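Local coordinates for sensor protein (Shewanella oneidensis, PDB 3LIC) that is a putative membrane-bound histidine kinase of a two-component system, whose extracellular PDC-fold domain probably senses an external signal, at residues F220-A232 with A244-V257. Sequence-based numbering, arbitrary orientation.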
loop_
_atom_site.group_PDB
_atom_site.type_symbol
_atom_site.label_atom_id
_atom_site.label_comp_id
_atom_site.label_asym_id
_atom_site.label_seq_id
_atom_site.Cartn_x
_atom_site.Cartn_y
_atom_site.Cartn_z
ATOM N N PHE A 220 -14.597 -0.737 -19.745
ATOM C CA PHE A 220 -13.951 -0.763 -18.436
ATOM C C PHE A 220 -12.426 -0.706 -18.658
ATOM O O PHE A 220 -11.727 0.107 -18.054
ATOM C CB PHE A 220 -14.393 -2.006 -17.633
ATOM C CG PHE A 220 -13.934 -2.002 -16.202
ATOM C CD1 PHE A 220 -14.077 -0.875 -15.430
ATOM C CD2 PHE A 220 -13.329 -3.143 -15.638
ATOM C CE1 PHE A 220 -13.654 -0.837 -14.119
ATOM C CE2 PHE A 220 -12.893 -3.128 -14.312
ATOM C CZ PHE A 220 -13.060 -1.958 -13.538
ATOM N N ALA A 221 -11.908 -1.520 -19.564
ATOM C CA ALA A 221 -10.444 -1.506 -19.805
ATOM C C ALA A 221 -9.893 -0.153 -20.326
ATOM O O ALA A 221 -8.780 0.246 -19.949
ATOM C CB ALA A 221 -9.998 -2.709 -20.691
ATOM N N THR A 222 -10.680 0.589 -21.111
ATOM C CA THR A 222 -10.222 1.914 -21.610
ATOM C C THR A 222 -10.163 2.921 -20.489
ATOM O O THR A 222 -9.210 3.701 -20.356
ATOM C CB THR A 222 -11.159 2.514 -22.698
ATOM O OG1 THR A 222 -11.309 1.570 -23.760
ATOM C CG2 THR A 222 -10.594 3.812 -23.242
ATOM N N LEU A 223 -11.228 2.909 -19.699
ATOM C CA LEU A 223 -11.284 3.662 -18.461
ATOM C C LEU A 223 -10.003 3.441 -17.617
ATOM O O LEU A 223 -9.339 4.390 -17.176
ATOM C CB LEU A 223 -12.520 3.211 -17.693
ATOM C CG LEU A 223 -12.850 4.198 -16.615
ATOM C CD1 LEU A 223 -12.776 5.614 -17.232
ATOM C CD2 LEU A 223 -14.219 3.855 -16.104
ATOM N N LEU A 224 -9.668 2.179 -17.393
ATOM C CA LEU A 224 -8.449 1.871 -16.629
ATOM C C LEU A 224 -7.206 2.407 -17.336
ATOM O O LEU A 224 -6.474 3.151 -16.727
ATOM C CB LEU A 224 -8.352 0.361 -16.293
ATOM C CG LEU A 224 -9.469 -0.205 -15.359
ATOM C CD1 LEU A 224 -9.292 -1.674 -15.087
ATOM C CD2 LEU A 224 -9.638 0.542 -14.013
ATOM N N ASN A 225 -6.995 2.066 -18.621
ATOM C CA ASN A 225 -5.850 2.596 -19.445
ATOM C C ASN A 225 -5.717 4.105 -19.585
ATOM O O ASN A 225 -4.638 4.633 -19.613
ATOM C CB ASN A 225 -5.890 2.038 -20.861
ATOM C CG ASN A 225 -5.814 0.541 -20.882
ATOM O OD1 ASN A 225 -5.248 -0.071 -19.978
ATOM N ND2 ASN A 225 -6.389 -0.078 -21.916
ATOM N N ASP A 226 -6.820 4.802 -19.714
ATOM C CA ASP A 226 -6.758 6.253 -19.815
ATOM C C ASP A 226 -6.412 6.879 -18.474
ATOM O O ASP A 226 -6.093 8.053 -18.410
ATOM C CB ASP A 226 -8.077 6.845 -20.334
ATOM C CG ASP A 226 -8.336 6.530 -21.838
ATOM O OD1 ASP A 226 -7.469 5.950 -22.553
ATOM O OD2 ASP A 226 -9.440 6.859 -22.302
ATOM N N GLY A 227 -6.464 6.095 -17.398
ATOM C CA GLY A 227 -6.210 6.667 -16.081
ATOM C C GLY A 227 -7.214 7.761 -15.738
ATOM O O GLY A 227 -6.859 8.800 -15.212
ATOM N N GLN A 228 -8.480 7.537 -16.044
ATOM C CA GLN A 228 -9.511 8.517 -15.746
ATOM C C GLN A 228 -10.466 7.980 -14.656
ATOM O O GLN A 228 -10.663 6.764 -14.573
ATOM C CB GLN A 228 -10.299 8.775 -17.044
ATOM C CG GLN A 228 -9.421 9.237 -18.244
ATOM C CD GLN A 228 -9.482 10.752 -18.496
ATOM O OE1 GLN A 228 -10.342 11.215 -19.238
ATOM N NE2 GLN A 228 -8.567 11.515 -17.896
ATOM N N ALA A 229 -11.056 8.869 -13.857
ATOM C CA ALA A 229 -12.245 8.557 -13.047
ATOM C C ALA A 229 -13.433 8.189 -13.984
ATOM O O ALA A 229 -13.558 8.777 -15.063
ATOM C CB ALA A 229 -12.618 9.752 -12.168
ATOM N N GLY A 230 -14.267 7.215 -13.629
ATOM C CA GLY A 230 -15.429 6.912 -14.452
ATOM C C GLY A 230 -16.243 5.710 -13.999
ATOM O O GLY A 230 -15.851 5.028 -13.040
ATOM N N GLN A 231 -17.331 5.416 -14.710
ATOM C CA GLN A 231 -18.236 4.319 -14.364
ATOM C C GLN A 231 -18.280 3.366 -15.569
ATOM O O GLN A 231 -18.222 3.811 -16.680
ATOM C CB GLN A 231 -19.667 4.853 -14.094
ATOM C CG GLN A 231 -19.951 5.537 -12.683
ATOM C CD GLN A 231 -19.035 6.738 -12.362
ATOM O OE1 GLN A 231 -19.175 7.809 -12.957
ATOM N NE2 GLN A 231 -18.091 6.558 -11.423
ATOM N N ALA A 232 -18.445 2.074 -15.363
ATOM C CA ALA A 232 -18.584 1.172 -16.459
ATOM C C ALA A 232 -18.926 -0.174 -15.878
ATOM O O ALA A 232 -18.643 -0.422 -14.731
ATOM C CB ALA A 232 -17.294 1.067 -17.243
ATOM N N ALA A 244 -19.357 -0.844 -11.944
ATOM C CA ALA A 244 -18.097 -0.430 -11.272
ATOM C C ALA A 244 -17.913 1.059 -11.401
ATOM O O ALA A 244 -18.380 1.691 -12.375
ATOM C CB ALA A 244 -16.921 -1.121 -11.872
ATOM N N SER A 245 -17.249 1.626 -10.418
ATOM C CA SER A 245 -16.939 3.018 -10.439
ATOM C C SER A 245 -15.498 3.162 -10.026
ATOM O O SER A 245 -15.085 2.607 -9.009
ATOM C CB SER A 245 -17.847 3.765 -9.478
ATOM O OG SER A 245 -17.547 5.121 -9.476
ATOM N N VAL A 246 -14.745 3.939 -10.804
ATOM C CA VAL A 246 -13.322 4.127 -10.644
ATOM C C VAL A 246 -13.154 5.546 -10.175
ATOM O O VAL A 246 -13.711 6.446 -10.772
ATOM C CB VAL A 246 -12.622 4.032 -12.024
ATOM C CG1 VAL A 246 -11.094 4.378 -11.943
ATOM C CG2 VAL A 246 -12.875 2.681 -12.669
ATOM N N ALA A 247 -12.364 5.762 -9.117
ATOM C CA ALA A 247 -12.047 7.109 -8.670
ATOM C C ALA A 247 -10.540 7.196 -8.562
ATOM O O ALA A 247 -9.866 6.221 -8.222
ATOM C CB ALA A 247 -12.672 7.401 -7.342
ATOM N N GLU A 248 -10.020 8.381 -8.843
ATOM C CA GLU A 248 -8.600 8.610 -8.764
ATOM C C GLU A 248 -8.129 9.141 -7.379
ATOM O O GLU A 248 -8.827 9.905 -6.694
ATOM C CB GLU A 248 -8.195 9.554 -9.877
ATOM C CG GLU A 248 -6.718 9.760 -9.902
ATOM C CD GLU A 248 -6.227 10.133 -11.272
ATOM O OE1 GLU A 248 -5.890 9.202 -12.037
ATOM O OE2 GLU A 248 -6.195 11.349 -11.570
ATOM N N VAL A 249 -6.971 8.677 -6.933
ATOM C CA VAL A 249 -6.311 9.310 -5.772
ATOM C C VAL A 249 -5.444 10.528 -6.207
ATOM O O VAL A 249 -4.532 10.416 -7.051
ATOM C CB VAL A 249 -5.471 8.295 -5.062
ATOM C CG1 VAL A 249 -4.776 8.919 -3.878
ATOM C CG2 VAL A 249 -6.319 7.137 -4.643
ATOM N N ALA A 250 -5.722 11.693 -5.636
ATOM C CA ALA A 250 -5.027 12.911 -6.040
ATOM C C ALA A 250 -3.498 12.777 -5.895
ATOM O O ALA A 250 -3.015 12.284 -4.869
ATOM C CB ALA A 250 -5.544 14.040 -5.220
ATOM N N LYS A 251 -2.737 13.167 -6.919
ATOM C CA LYS A 251 -1.255 13.246 -6.885
ATOM C C LYS A 251 -0.578 11.910 -7.161
ATOM O O LYS A 251 0.293 11.839 -8.014
ATOM C CB LYS A 251 -0.696 13.734 -5.543
ATOM C CG LYS A 251 -1.016 15.140 -5.141
ATOM C CD LYS A 251 0.171 15.690 -4.351
ATOM C CE LYS A 251 -0.175 17.065 -3.781
ATOM N NZ LYS A 251 -1.307 16.835 -2.845
ATOM N N LEU A 252 -0.950 10.876 -6.392
ATOM C CA LEU A 252 -0.421 9.557 -6.627
ATOM C C LEU A 252 -1.013 8.931 -7.871
ATOM O O LEU A 252 -0.322 8.218 -8.600
ATOM C CB LEU A 252 -0.685 8.671 -5.392
ATOM C CG LEU A 252 0.087 9.046 -4.117
ATOM C CD1 LEU A 252 -0.683 8.504 -2.954
ATOM C CD2 LEU A 252 1.571 8.544 -4.098
ATOM N N LYS A 253 -2.290 9.203 -8.119
ATOM C CA LYS A 253 -2.970 8.731 -9.322
ATOM C C LYS A 253 -3.171 7.247 -9.209
ATOM O O LYS A 253 -3.360 6.550 -10.203
ATOM C CB LYS A 253 -2.127 9.051 -10.555
ATOM C CG LYS A 253 -2.185 10.519 -10.869
ATOM C CD LYS A 253 -0.807 10.982 -11.237
ATOM C CE LYS A 253 -0.927 12.269 -12.014
ATOM N NZ LYS A 253 -2.011 11.980 -13.008
ATOM N N TRP A 254 -3.100 6.733 -7.989
ATOM C CA TRP A 254 -3.681 5.432 -7.794
ATOM C C TRP A 254 -5.194 5.561 -8.035
ATOM O O TRP A 254 -5.759 6.700 -7.937
ATOM C CB TRP A 254 -3.414 4.925 -6.387
ATOM C CG TRP A 254 -1.976 4.757 -6.077
ATOM C CD1 TRP A 254 -0.891 5.241 -6.791
ATOM C CD2 TRP A 254 -1.432 4.091 -4.923
ATOM N NE1 TRP A 254 0.273 4.885 -6.149
ATOM C CE2 TRP A 254 -0.035 4.186 -5.007
ATOM C CE3 TRP A 254 -2.002 3.388 -3.862
ATOM C CZ2 TRP A 254 0.798 3.650 -4.044
ATOM C CZ3 TRP A 254 -1.175 2.850 -2.913
ATOM C CH2 TRP A 254 0.207 2.991 -3.001
ATOM N N ARG A 255 -5.804 4.395 -8.354
ATOM C CA ARG A 255 -7.252 4.224 -8.515
ATOM C C ARG A 255 -7.945 3.337 -7.456
ATOM O O ARG A 255 -7.443 2.284 -7.056
ATOM C CB ARG A 255 -7.577 3.627 -9.879
ATOM C CG ARG A 255 -7.905 4.660 -10.986
ATOM C CD ARG A 255 -6.675 5.410 -11.447
ATOM N NE ARG A 255 -5.525 4.547 -11.744
ATOM C CZ ARG A 255 -5.349 3.866 -12.871
ATOM N NH1 ARG A 255 -6.268 3.893 -13.820
ATOM N NH2 ARG A 255 -4.246 3.129 -13.030
ATOM N N VAL A 256 -9.150 3.725 -7.070
ATOM C CA VAL A 256 -9.946 2.873 -6.247
ATOM C C VAL A 256 -11.078 2.495 -7.129
ATOM O O VAL A 256 -11.676 3.370 -7.757
ATOM C CB VAL A 256 -10.476 3.637 -5.045
ATOM C CG1 VAL A 256 -11.605 2.860 -4.374
ATOM C CG2 VAL A 256 -9.302 3.883 -4.053
ATOM N N VAL A 257 -11.353 1.200 -7.213
ATOM C CA VAL A 257 -12.494 0.715 -7.975
ATOM C C VAL A 257 -13.514 0.078 -7.030
ATOM O O VAL A 257 -13.172 -0.832 -6.291
ATOM C CB VAL A 257 -12.059 -0.372 -8.973
ATOM C CG1 VAL A 257 -13.267 -0.839 -9.838
ATOM C CG2 VAL A 257 -10.884 0.122 -9.828
HETATM O O HOH W 1 -8.649 5.061 -14.604
HETATM O O HOH W 2 -4.058 1.607 -15.986
#
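Three donors converge on the carbonyl oxygen of Leu224: Arg255 NH1 at 3.0 Å from Leu224 O, the backbone N of Gly227, and a water that also bonds weakly to Arg255 NH2. NH1 approaches in the carbonyl plane, on a lone pair, and the oxygen lies close to the guanidinium plane. The arginine chain, bent at chi2 (72°) and again at chi3 (48°), curls back and turns the guanidinium edge-on to the last turn of helix 220-226. Through a second water, NH1 also reaches Leu223 O and Gln228 O, while NH2 bonds to Asp187 O. Replacing Arg255 by an alanine would probably leave Leu224 O with one protein donor fewer and the water between Leu223 O and Gln228 O without its guanidinium partner. Gly227 closes the helix in a Schellman motif with positive phi. The chain then turns into strand 230-232, which pairs antiparallel with strand 244-248; Val246 N bonds to Gly230 O at 2.7 Å. On the helix-facing side, Val246 CG2 sits among Phe220, Leu223 and Leu224, 3.9 Å from Leu223 CD2. Phe220 swings its ring out over the sheet, CG lying anti to the backbone N (chi1 -171°); its CZ edge meets Val257 CG1 at 3.9 Å, and Leu224 CD1 lies over one face, offset toward the rim. Gly230 leaves room for Leu223, whose CD1 would clash with a CB there. Gln231 and Ser245 point to the other side, toward helix 2-46, where Ser245 OG bonds to Ser18 OG. A helix packed on an antiparallel sheet and joined by a short turn to its edge strand is consistent with this sensor domain's PDC fold.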